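Long-range contacts in endonuclease III (Geobacillus stearothermophilus, PDB 1ORN), which is a DNA glycosylase of base excision repair with a [4Fe-4S] cluster, probably removing oxidised pyrimidines through a covalent enzyme-DNA intermediate: residues C[17-27]-C[182-191]; C[139-149]-C[159-169]. One frame throughout, in Å; residues are numbered along the deposited sequence.

Contact 1 (C[17-27]-C[182-191]); sequences MAKMFPDAHCE and HRMIFFGRYH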
loop_
_atom_site.group_PDB
_atom_site.type_symbol
_atom_site.label_atom_id
_atom_site.label_comp_id
_atom_site.label_asym_id
_atom_site.label_seq_id
_atom_site.Cartn_x
_atom_site.Cartn_y
_atom_site.Cartn_z
ATOM N N MET C 17 8.126 -15.298 -6.243
ATOM C CA MET C 17 8.312 -13.907 -5.837
ATOM C C MET C 17 9.024 -13.873 -4.493
ATOM O O MET C 17 9.794 -12.956 -4.211
ATOM C CB MET C 17 6.963 -13.193 -5.705
ATOM C CG MET C 17 6.177 -13.098 -6.990
ATOM S SD MET C 17 4.628 -12.175 -6.777
ATOM C CE MET C 17 3.804 -12.532 -8.369
ATOM N N ALA C 18 8.749 -14.872 -3.660
ATOM C CA ALA C 18 9.362 -14.960 -2.343
ATOM C C ALA C 18 10.859 -15.220 -2.480
ATOM O O ALA C 18 11.657 -14.712 -1.695
ATOM C CB ALA C 18 8.705 -16.075 -1.530
ATOM N N LYS C 19 11.232 -16.011 -3.481
ATOM C CA LYS C 19 12.637 -16.333 -3.720
ATOM C C LYS C 19 13.380 -15.144 -4.315
ATOM O O LYS C 19 14.579 -14.975 -4.091
ATOM C CB LYS C 19 12.760 -17.534 -4.670
ATOM C CG LYS C 19 12.256 -18.844 -4.089
ATOM C CD LYS C 19 12.490 -20.003 -5.052
ATOM N N MET C 20 12.662 -14.319 -5.069
ATOM C CA MET C 20 13.257 -13.153 -5.704
ATOM C C MET C 20 13.393 -11.983 -4.732
ATOM O O MET C 20 14.366 -11.230 -4.784
ATOM C CB MET C 20 12.410 -12.732 -6.904
ATOM C CG MET C 20 13.065 -11.700 -7.800
ATOM S SD MET C 20 12.058 -11.270 -9.234
ATOM C CE MET C 20 11.497 -12.888 -9.740
ATOM N N PHE C 21 12.413 -11.838 -3.847
ATOM C CA PHE C 21 12.416 -10.754 -2.870
ATOM C C PHE C 21 12.156 -11.289 -1.466
ATOM O O PHE C 21 11.108 -11.039 -0.873
ATOM C CB PHE C 21 11.359 -9.719 -3.254
ATOM C CG PHE C 21 11.605 -9.085 -4.591
ATOM C CD1 PHE C 21 12.661 -8.198 -4.769
ATOM C CD2 PHE C 21 10.811 -9.405 -5.687
ATOM C CE1 PHE C 21 12.924 -7.641 -6.019
ATOM C CE2 PHE C 21 11.067 -8.852 -6.941
ATOM C CZ PHE C 21 12.123 -7.971 -7.107
ATOM N N PRO C 22 13.120 -12.039 -0.914
ATOM C CA PRO C 22 12.989 -12.613 0.427
ATOM C C PRO C 22 12.953 -11.572 1.545
ATOM O O PRO C 22 12.480 -11.858 2.644
ATOM C CB PRO C 22 14.206 -13.531 0.525
ATOM C CG PRO C 22 15.230 -12.806 -0.300
ATOM C CD PRO C 22 14.424 -12.388 -1.511
ATOM N N ASP C 23 13.447 -10.370 1.263
ATOM C CA ASP C 23 13.465 -9.328 2.278
ATOM C C ASP C 23 12.456 -8.210 2.071
ATOM O O ASP C 23 12.617 -7.123 2.623
ATOM N N ALA C 24 11.414 -8.469 1.287
ATOM C CA ALA C 24 10.389 -7.456 1.021
ATOM C C ALA C 24 9.716 -6.954 2.305
ATOM O O ALA C 24 9.320 -7.742 3.164
ATOM C CB ALA C 24 9.344 -8.019 0.067
ATOM N N HIS C 25 9.571 -5.637 2.419
ATOM C CA HIS C 25 8.966 -5.027 3.604
ATOM C C HIS C 25 8.306 -3.685 3.273
ATOM O O HIS C 25 8.369 -3.208 2.143
ATOM C CB HIS C 25 10.051 -4.791 4.660
ATOM C CG HIS C 25 11.195 -3.960 4.164
ATOM N ND1 HIS C 25 12.109 -4.427 3.243
ATOM C CD2 HIS C 25 11.534 -2.671 4.408
ATOM C CE1 HIS C 25 12.959 -3.462 2.939
ATOM N NE2 HIS C 25 12.632 -2.386 3.632
ATOM N N CYS C 26 7.667 -3.078 4.267
ATOM C CA CYS C 26 7.052 -1.771 4.066
ATOM C C CYS C 26 8.221 -0.793 4.026
ATOM O O CYS C 26 9.037 -0.763 4.949
ATOM C CB CYS C 26 6.123 -1.424 5.231
ATOM S SG CYS C 26 5.493 0.277 5.182
ATOM N N GLU C 27 8.312 0.000 2.965
ATOM C CA GLU C 27 9.420 0.939 2.842
ATOM C C GLU C 27 9.168 2.349 3.382
ATOM O O GLU C 27 10.020 3.226 3.240
ATOM C CB GLU C 27 9.885 1.012 1.384
ATOM C CG GLU C 27 10.271 -0.347 0.811
ATOM C CD GLU C 27 11.178 -0.248 -0.407
ATOM O OE1 GLU C 27 12.380 0.046 -0.234
ATOM O OE2 GLU C 27 10.692 -0.462 -1.537
ATOM N N HIS C 182 3.690 -7.727 0.636
ATOM C CA HIS C 182 4.948 -7.013 0.457
ATOM C C HIS C 182 5.779 -7.595 -0.683
ATOM O O HIS C 182 6.395 -6.852 -1.447
ATOM C CB HIS C 182 5.735 -7.021 1.769
ATOM C CG HIS C 182 5.136 -6.142 2.824
ATOM N ND1 HIS C 182 4.812 -6.598 4.083
ATOM C CD2 HIS C 182 4.783 -4.835 2.796
ATOM C CE1 HIS C 182 4.286 -5.610 4.786
ATOM N NE2 HIS C 182 4.256 -4.530 4.027
ATOM N N ARG C 183 5.787 -8.920 -0.810
ATOM C CA ARG C 183 6.539 -9.565 -1.880
ATOM C C ARG C 183 5.966 -9.179 -3.241
ATOM O O ARG C 183 6.712 -8.967 -4.198
ATOM C CB ARG C 183 6.518 -11.085 -1.705
ATOM C CG ARG C 183 7.318 -11.577 -0.503
ATOM C CD ARG C 183 7.067 -13.058 -0.252
ATOM N NE ARG C 183 7.811 -13.567 0.900
ATOM C CZ ARG C 183 7.540 -14.716 1.514
ATOM N NH1 ARG C 183 6.542 -15.477 1.088
ATOM N NH2 ARG C 183 8.257 -15.100 2.561
ATOM N N MET C 184 4.640 -9.077 -3.327
ATOM C CA MET C 184 4.003 -8.694 -4.580
ATOM C C MET C 184 4.318 -7.249 -4.937
ATOM O O MET C 184 4.538 -6.925 -6.105
ATOM C CB MET C 184 2.481 -8.896 -4.506
ATOM C CG MET C 184 2.050 -10.359 -4.562
ATOM S SD MET C 184 0.248 -10.548 -4.727
ATOM C CE MET C 184 0.030 -9.994 -6.411
ATOM N N ILE C 185 4.348 -6.378 -3.934
ATOM C CA ILE C 185 4.651 -4.973 -4.167
ATOM C C ILE C 185 6.079 -4.819 -4.682
ATOM O O ILE C 185 6.334 -4.048 -5.600
ATOM C CB ILE C 185 4.477 -4.136 -2.884
ATOM C CG1 ILE C 185 2.984 -3.991 -2.571
ATOM C CG2 ILE C 185 5.116 -2.762 -3.062
ATOM C CD1 ILE C 185 2.692 -3.141 -1.365
ATOM N N PHE C 186 7.007 -5.550 -4.083
ATOM C CA PHE C 186 8.393 -5.484 -4.522
ATOM C C PHE C 186 8.518 -6.033 -5.939
ATOM O O PHE C 186 9.224 -5.470 -6.769
ATOM C CB PHE C 186 9.291 -6.277 -3.571
ATOM C CG PHE C 186 9.916 -5.434 -2.486
ATOM C CD1 PHE C 186 9.128 -4.652 -1.645
ATOM C CD2 PHE C 186 11.300 -5.430 -2.301
ATOM C CE1 PHE C 186 9.706 -3.878 -0.638
ATOM C CE2 PHE C 186 11.887 -4.661 -1.298
ATOM C CZ PHE C 186 11.092 -3.885 -0.465
ATOM N N PHE C 187 7.821 -7.130 -6.211
ATOM C CA PHE C 187 7.868 -7.744 -7.534
ATOM C C PHE C 187 7.436 -6.723 -8.583
ATOM O O PHE C 187 8.080 -6.568 -9.613
ATOM C CB PHE C 187 6.949 -8.971 -7.573
ATOM C CG PHE C 187 7.021 -9.751 -8.854
ATOM C CD1 PHE C 187 8.099 -10.591 -9.115
ATOM C CD2 PHE C 187 6.008 -9.646 -9.805
ATOM C CE1 PHE C 187 8.166 -11.317 -10.306
ATOM C CE2 PHE C 187 6.067 -10.365 -10.997
ATOM C CZ PHE C 187 7.150 -11.204 -11.247
ATOM N N GLY C 188 6.345 -6.013 -8.312
ATOM C CA GLY C 188 5.873 -5.019 -9.261
ATOM C C GLY C 188 6.718 -3.754 -9.291
ATOM O O GLY C 188 6.940 -3.164 -10.350
ATOM N N ARG C 189 7.202 -3.331 -8.128
ATOM C CA ARG C 189 7.995 -2.107 -8.054
ATOM C C ARG C 189 9.365 -2.232 -8.708
ATOM O O ARG C 189 9.803 -1.337 -9.435
ATOM C CB ARG C 189 8.176 -1.689 -6.589
ATOM C CG ARG C 189 8.979 -0.404 -6.388
ATOM C CD ARG C 189 8.972 0.014 -4.920
ATOM N NE ARG C 189 7.631 0.404 -4.491
ATOM C CZ ARG C 189 7.157 0.244 -3.260
ATOM N NH1 ARG C 189 7.910 -0.302 -2.317
ATOM N NH2 ARG C 189 5.924 0.634 -2.970
ATOM N N TYR C 190 10.018 -3.362 -8.475
ATOM C CA TYR C 190 11.367 -3.580 -8.984
ATOM C C TYR C 190 11.554 -4.544 -10.148
ATOM O O TYR C 190 12.629 -4.578 -10.747
ATOM C CB TYR C 190 12.248 -4.032 -7.827
ATOM C CG TYR C 190 12.298 -3.034 -6.700
ATOM C CD1 TYR C 190 12.942 -1.806 -6.861
ATOM C CD2 TYR C 190 11.686 -3.306 -5.478
ATOM C CE1 TYR C 190 12.974 -0.868 -5.826
ATOM C CE2 TYR C 190 11.709 -2.376 -4.438
ATOM C CZ TYR C 190 12.354 -1.160 -4.620
ATOM O OH TYR C 190 12.366 -0.229 -3.601
ATOM N N HIS C 191 10.531 -5.319 -10.477
ATOM C CA HIS C 191 10.662 -6.292 -11.560
ATOM C C HIS C 191 9.583 -6.146 -12.631
ATOM O O HIS C 191 9.875 -5.796 -13.773
ATOM C CB HIS C 191 10.622 -7.702 -10.973
ATOM C CG HIS C 191 10.989 -8.775 -11.948
ATOM N ND1 HIS C 191 12.257 -8.895 -12.478
ATOM C CD2 HIS C 191 10.261 -9.786 -12.477
ATOM C CE1 HIS C 191 12.293 -9.937 -13.291
ATOM N NE2 HIS C 191 11.096 -10.496 -13.307
#

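Contact 2 (C[139-149]-C[159-169]); sequences IAVDTHVERVS and DSVLEVEKTLM. With nucleotides of chain B.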
loop_
_atom_site.group_PDB
_atom_site.type_symbol
_atom_site.label_atom_id
_atom_site.label_comp_id
_atom_site.label_asym_id
_atom_site.label_seq_id
_atom_site.Cartn_x
_atom_site.Cartn_y
_atom_site.Cartn_z
ATOM N N ILE C 139 -4.475 -7.896 3.074
ATOM C CA ILE C 139 -3.802 -7.720 1.798
ATOM C C ILE C 139 -4.241 -6.380 1.224
ATOM O O ILE C 139 -5.389 -6.216 0.811
ATOM C CB ILE C 139 -4.175 -8.833 0.803
ATOM C CG1 ILE C 139 -3.791 -10.195 1.387
ATOM C CG2 ILE C 139 -3.474 -8.596 -0.530
ATOM C CD1 ILE C 139 -4.170 -11.364 0.506
ATOM N N ALA C 140 -3.325 -5.420 1.221
ATOM C CA ALA C 140 -3.608 -4.096 0.695
ATOM C C ALA C 140 -3.362 -4.131 -0.807
ATOM O O ALA C 140 -2.260 -4.453 -1.251
ATOM C CB ALA C 140 -2.698 -3.073 1.352
ATOM N N VAL C 141 -4.385 -3.813 -1.592
ATOM C CA VAL C 141 -4.238 -3.824 -3.040
ATOM C C VAL C 141 -4.058 -2.410 -3.593
ATOM O O VAL C 141 -4.995 -1.601 -3.602
ATOM C CB VAL C 141 -5.450 -4.505 -3.720
ATOM C CG1 VAL C 141 -5.269 -4.505 -5.243
ATOM C CG2 VAL C 141 -5.592 -5.933 -3.203
ATOM N N ASP C 142 -2.834 -2.139 -4.049
ATOM C CA ASP C 142 -2.427 -0.858 -4.617
ATOM C C ASP C 142 -2.177 -1.049 -6.113
ATOM O O ASP C 142 -2.517 -2.081 -6.684
ATOM C CB ASP C 142 -1.111 -0.413 -3.985
ATOM C CG ASP C 142 0.069 -1.216 -4.509
ATOM O OD1 ASP C 142 -0.049 -2.462 -4.585
ATOM O OD2 ASP C 142 1.109 -0.611 -4.855
ATOM N N THR C 143 -1.542 -0.061 -6.734
ATOM C CA THR C 143 -1.255 -0.150 -8.159
ATOM C C THR C 143 -0.389 -1.362 -8.529
ATOM O O THR C 143 -0.668 -2.049 -9.517
ATOM C CB THR C 143 -0.575 1.147 -8.673
ATOM O OG1 THR C 143 -0.289 1.005 -10.068
ATOM C CG2 THR C 143 0.721 1.426 -7.917
ATOM N N HIS C 144 0.644 -1.641 -7.738
ATOM C CA HIS C 144 1.540 -2.766 -8.030
ATOM C C HIS C 144 0.861 -4.124 -7.876
ATOM O O HIS C 144 0.951 -4.975 -8.766
ATOM C CB HIS C 144 2.784 -2.718 -7.132
ATOM C CG HIS C 144 3.646 -1.508 -7.344
ATOM N ND1 HIS C 144 4.293 -1.254 -8.534
ATOM C CD2 HIS C 144 3.953 -0.475 -6.523
ATOM C CE1 HIS C 144 4.960 -0.117 -8.440
ATOM N NE2 HIS C 144 4.770 0.377 -7.229
ATOM N N VAL C 145 0.178 -4.331 -6.756
ATOM C CA VAL C 145 -0.494 -5.598 -6.529
ATOM C C VAL C 145 -1.527 -5.851 -7.616
ATOM O O VAL C 145 -1.601 -6.951 -8.161
ATOM C CB VAL C 145 -1.177 -5.634 -5.152
ATOM C CG1 VAL C 145 -1.992 -6.918 -5.004
ATOM C CG2 VAL C 145 -0.119 -5.547 -4.054
ATOM N N GLU C 146 -2.305 -4.827 -7.951
ATOM C CA GLU C 146 -3.324 -4.984 -8.986
ATOM C C GLU C 146 -2.705 -5.314 -10.344
ATOM O O GLU C 146 -3.128 -6.257 -11.022
ATOM C CB GLU C 146 -4.164 -3.714 -9.113
ATOM C CG GLU C 146 -5.269 -3.836 -10.157
ATOM C CD GLU C 146 -6.065 -2.555 -10.357
ATOM O OE1 GLU C 146 -7.116 -2.620 -11.032
ATOM O OE2 GLU C 146 -5.645 -1.487 -9.854
ATOM N N ARG C 147 -1.710 -4.527 -10.745
ATOM C CA ARG C 147 -1.046 -4.746 -12.029
ATOM C C ARG C 147 -0.431 -6.141 -12.135
ATOM O O ARG C 147 -0.602 -6.833 -13.141
ATOM C CB ARG C 147 0.044 -3.690 -12.257
ATOM C CG ARG C 147 0.691 -3.787 -13.638
ATOM C CD ARG C 147 1.747 -2.711 -13.842
ATOM N NE ARG C 147 2.897 -2.897 -12.962
ATOM C CZ ARG C 147 3.175 -2.134 -11.906
ATOM N NH1 ARG C 147 2.389 -1.115 -11.582
ATOM N NH2 ARG C 147 4.245 -2.402 -11.166
ATOM N N VAL C 148 0.298 -6.552 -11.103
ATOM C CA VAL C 148 0.930 -7.865 -11.105
ATOM C C VAL C 148 -0.118 -8.967 -11.189
ATOM O O VAL C 148 0.039 -9.920 -11.950
ATOM C CB VAL C 148 1.802 -8.066 -9.845
ATOM C CG1 VAL C 148 2.235 -9.522 -9.717
ATOM C CG2 VAL C 148 3.025 -7.158 -9.927
ATOM N N SER C 149 -1.197 -8.820 -10.424
ATOM C CA SER C 149 -2.265 -9.818 -10.419
ATOM C C SER C 149 -2.906 -9.988 -11.792
ATOM O O SER C 149 -3.132 -11.118 -12.254
ATOM C CB SER C 149 -3.341 -9.430 -9.397
ATOM O OG SER C 149 -2.859 -9.561 -8.069
ATOM N N ASP C 159 -11.496 -6.954 -13.158
ATOM C CA ASP C 159 -11.820 -7.085 -11.739
ATOM C C ASP C 159 -11.510 -5.828 -10.930
ATOM O O ASP C 159 -10.568 -5.093 -11.231
ATOM C CB ASP C 159 -11.084 -8.277 -11.114
ATOM C CG ASP C 159 -11.670 -9.616 -11.527
ATOM O OD1 ASP C 159 -12.877 -9.671 -11.863
ATOM O OD2 ASP C 159 -10.929 -10.621 -11.495
ATOM N N SER C 160 -12.316 -5.589 -9.900
ATOM C CA SER C 160 -12.132 -4.435 -9.024
ATOM C C SER C 160 -10.982 -4.761 -8.075
ATOM O O SER C 160 -10.547 -5.907 -8.004
ATOM C CB SER C 160 -13.392 -4.198 -8.199
ATOM O OG SER C 160 -13.594 -5.287 -7.316
ATOM N N VAL C 161 -10.494 -3.769 -7.338
ATOM C CA VAL C 161 -9.405 -4.042 -6.411
ATOM C C VAL C 161 -9.903 -4.925 -5.274
ATOM O O VAL C 161 -9.135 -5.694 -4.707
ATOM C CB VAL C 161 -8.797 -2.746 -5.823
ATOM C CG1 VAL C 161 -8.022 -2.011 -6.904
ATOM C CG2 VAL C 161 -9.885 -1.859 -5.251
ATOM N N LEU C 162 -11.188 -4.823 -4.948
ATOM C CA LEU C 162 -11.751 -5.646 -3.881
ATOM C C LEU C 162 -11.744 -7.092 -4.353
ATOM O O LEU C 162 -11.474 -8.009 -3.576
ATOM C CB LEU C 162 -13.190 -5.234 -3.564
ATOM C CG LEU C 162 -13.684 -5.362 -2.115
ATOM C CD1 LEU C 162 -15.180 -5.632 -2.145
ATOM C CD2 LEU C 162 -12.965 -6.476 -1.361
ATOM N N GLU C 163 -12.048 -7.286 -5.634
ATOM C CA GLU C 163 -12.067 -8.616 -6.233
ATOM C C GLU C 163 -10.666 -9.216 -6.175
ATOM O O GLU C 163 -10.497 -10.399 -5.878
ATOM C CB GLU C 163 -12.544 -8.535 -7.682
ATOM N N VAL C 164 -9.660 -8.396 -6.468
ATOM C CA VAL C 164 -8.278 -8.861 -6.423
ATOM C C VAL C 164 -7.970 -9.317 -5.003
ATOM O O VAL C 164 -7.407 -10.386 -4.791
ATOM C CB VAL C 164 -7.281 -7.737 -6.805
ATOM C CG1 VAL C 164 -5.841 -8.241 -6.677
ATOM C CG2 VAL C 164 -7.553 -7.259 -8.218
ATOM N N GLU C 165 -8.344 -8.492 -4.031
ATOM C CA GLU C 165 -8.097 -8.801 -2.624
ATOM C C GLU C 165 -8.742 -10.118 -2.182
ATOM O O GLU C 165 -8.104 -10.954 -1.530
ATOM C CB GLU C 165 -8.616 -7.651 -1.752
ATOM C CG GLU C 165 -8.140 -7.687 -0.310
ATOM C CD GLU C 165 -8.668 -6.512 0.498
ATOM O OE1 GLU C 165 -8.773 -5.402 -0.071
ATOM O OE2 GLU C 165 -8.966 -6.691 1.700
ATOM N N LYS C 166 -10.009 -10.304 -2.536
ATOM C CA LYS C 166 -10.711 -11.517 -2.149
ATOM C C LYS C 166 -10.094 -12.758 -2.787
ATOM O O LYS C 166 -10.008 -13.805 -2.147
ATOM C CB LYS C 166 -12.203 -11.397 -2.489
ATOM C CG LYS C 166 -12.902 -10.314 -1.670
ATOM C CD LYS C 166 -14.419 -10.400 -1.727
ATOM C CE LYS C 166 -14.980 -10.103 -3.100
ATOM N NZ LYS C 166 -16.466 -10.284 -3.108
ATOM N N THR C 167 -9.638 -12.633 -4.030
ATOM C CA THR C 167 -9.014 -13.752 -4.734
ATOM C C THR C 167 -7.762 -14.205 -3.992
ATOM O O THR C 167 -7.555 -15.395 -3.773
ATOM C CB THR C 167 -8.618 -13.363 -6.177
ATOM O OG1 THR C 167 -9.797 -13.050 -6.927
ATOM C CG2 THR C 167 -7.879 -14.507 -6.861
ATOM N N LEU C 168 -6.932 -13.246 -3.597
ATOM C CA LEU C 168 -5.701 -13.563 -2.880
ATOM C C LEU C 168 -5.972 -14.145 -1.493
ATOM O O LEU C 168 -5.281 -15.065 -1.055
ATOM C CB LEU C 168 -4.836 -12.307 -2.766
ATOM C CG LEU C 168 -4.308 -11.804 -4.113
ATOM C CD1 LEU C 168 -3.724 -10.409 -3.964
ATOM C CD2 LEU C 168 -3.262 -12.782 -4.637
ATOM N N MET C 169 -6.974 -13.613 -0.802
ATOM C CA MET C 169 -7.299 -14.103 0.534
ATOM C C MET C 169 -7.715 -15.572 0.527
ATOM O O MET C 169 -7.462 -16.296 1.488
ATOM C CB MET C 169 -8.405 -13.255 1.169
ATOM C CG MET C 169 -7.954 -11.863 1.597
ATOM S SD MET C 169 -9.102 -11.074 2.752
ATOM C CE MET C 169 -10.382 -10.500 1.635
ATOM P P DA B 6 2.937 2.689 -11.179
ATOM O OP1 DA B 6 3.601 1.369 -11.051
ATOM O OP2 DA B 6 1.460 2.763 -11.318
ATOM O "O5'" DA B 6 3.394 3.589 -9.944
ATOM C "C5'" DA B 6 4.782 3.731 -9.641
ATOM C "C4'" DA B 6 4.988 4.719 -8.516
ATOM O "O4'" DA B 6 4.657 6.058 -8.950
ATOM C "C3'" DA B 6 4.167 4.463 -7.250
ATOM O "O3'" DA B 6 4.981 4.744 -6.113
ATOM C "C2'" DA B 6 3.064 5.506 -7.338
ATOM C "C1'" DA B 6 3.793 6.663 -8.003
ATOM N N9 DA B 6 2.948 7.613 -8.724
ATOM C C8 DA B 6 1.856 7.343 -9.512
ATOM N N7 DA B 6 1.326 8.407 -10.060
ATOM C C5 DA B 6 2.116 9.450 -9.600
ATOM C C6 DA B 6 2.080 10.838 -9.826
ATOM N N6 DA B 6 1.183 11.441 -10.615
ATOM N N1 DA B 6 3.011 11.597 -9.209
ATOM C C2 DA B 6 3.912 10.996 -8.425
ATOM N N3 DA B 6 4.052 9.705 -8.138
ATOM C C4 DA B 6 3.112 8.976 -8.765
ATOM P P DG B 8 -1.067 3.705 -5.038
ATOM O OP1 DG B 8 -1.665 2.740 -5.991
ATOM O OP2 DG B 8 -0.218 4.819 -5.558
ATOM O "O5'" DG B 8 -2.227 4.362 -4.171
ATOM C "C5'" DG B 8 -3.383 3.614 -3.796
ATOM C "C4'" DG B 8 -4.315 4.504 -3.011
ATOM O "O4'" DG B 8 -4.637 5.677 -3.795
ATOM C "C3'" DG B 8 -5.646 3.913 -2.560
ATOM O "O3'" DG B 8 -5.875 4.430 -1.249
ATOM C "C2'" DG B 8 -6.637 4.455 -3.582
ATOM C "C1'" DG B 8 -6.043 5.805 -3.956
ATOM N N9 DG B 8 -6.277 6.230 -5.333
ATOM C C8 DG B 8 -6.329 5.440 -6.455
ATOM N N7 DG B 8 -6.490 6.125 -7.557
ATOM C C5 DG B 8 -6.558 7.446 -7.135
ATOM C C6 DG B 8 -6.715 8.651 -7.884
ATOM O O6 DG B 8 -6.796 8.793 -9.108
ATOM N N1 DG B 8 -6.759 9.767 -7.054
ATOM C C2 DG B 8 -6.654 9.734 -5.684
ATOM N N2 DG B 8 -6.728 10.918 -5.057
ATOM N N3 DG B 8 -6.489 8.621 -4.978
ATOM C C4 DG B 8 -6.452 7.525 -5.763
HETATM O O HOH W 1 -7.263 -8.262 3.328
HETATM O O HOH W 2 -6.828 -3.192 -0.186
#

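Contact 1 (C[17-27]-C[182-191])
Phe186 offers a ring face to Ala24, whose CA stands over the ring centre, 3.8 Å from the centroid and only 4° off the normal, in a CH-pi contact. The opposite face carries CE2 of Tyr190, one helical turn on, and His25 O lies near the ring plane, 3.2 Å from CE1 of Phe186. Phe21 closes the next layer: its ring takes Phe186 CB on one face and Met20 CG on the other, while its CE2 reaches CA of Phe187 at 3.4 Å. Met17 crosses the Phe187 ring at about a right angle, with CG over the face and the extended chain carrying CE on toward CD2. Met20, bent at its last torsion (chi3 -43°), brings CE to the edge of that same ring, so both methionines make Met-aromatic contacts with it, and Met20 SD sits over the centre of the His191 ring, 3.8 Å above the plane. The polar end belongs to Glu27, whose OE2 accepts twice. Tyr190 OH arrives on its syn lone pair at 2.7 Å, and Arg189 NH1 makes a bent salt bridge on the anti side at 2.9 Å. With an alanine in place of Glu27, Arg189 NH1 would probably lose this carboxylate and the Tyr190 hydroxyl its acceptor. At the helix 7-20 end, Ala18 CB rests on one face of the Arg183 guanidinium. Phe187 lines the iron-sulfur cluster pocket. Helix 7-20 and the loop after it thus clasp helix 177-191, and Met17 also leans on Val148 and Leu152 of helix 143-152.

Contact 2 (C[139-149]-C[159-169])
Glu165 and the backbone of Ile139 and Val141 are joined through two waters, and no hydrogen bond passes directly between the segments. They belong to the HhH-GPD fold, in which the extended loop 139-142 leads into helix 143-152, packed against helix 161-171 with the axes of their segments 143-149 and 161-169 at 72°. One water accepts from Ile139 N and donates to Glu165 OE2; the other does the same for Val141 N and Glu165 OE1. Between these bridges Ile139 O lies 3.3 Å from Glu165 CD, a carbonyl close to a carboxylate, probably eased by Asn127, which donates to Glu165 OE2 and weakly to Ile139 O, and by the salt bridge from Arg123. Apolar branches fill the seam. With CG1 anti to the backbone N (chi1 -180°), Val141 turns that branch to Val161 and Val164 and leaves CG2 for Glu165 CB. Ile139 CD1 is pressed tightly onto Leu168 CB at 3.5 Å, the two side chains meeting nearly at right angles. At the start of helix 143-152, Asp142 caps the amides of His144 and Val145, while the N of Thr143 binds DG8 OP1 of chain B at 2.9 Å and its OG1 reaches DA6 OP2 of chain B at 2.8 Å. Further along that helix, Ser149 OG donates to Val145 O at 2.9 Å from the face opposite to Ser149 N, and the same OG lies 3.5 Å from Val164 CG1.

Contact 2 is a buried seam, whereas contact 1 is only partly buried; their centres lie about 15 Å apart. No element is common to both, but helix 177-191 of contact 1 packs directly on helix 143-152 of contact 2: Met184 CE comes 3.4 Å from Ser149 OG, and Gly188 O lies 2.9 Å from Arg147 NH2. The chemistry differs with place. Contact 1 is aromatic and sulfur-rich where it nears the iron-sulfur cluster and ends in a direct salt bridge; contact 2 packs aliphatic branches, meets its carboxylate through water, and presents a helix start to the DNA phosphates.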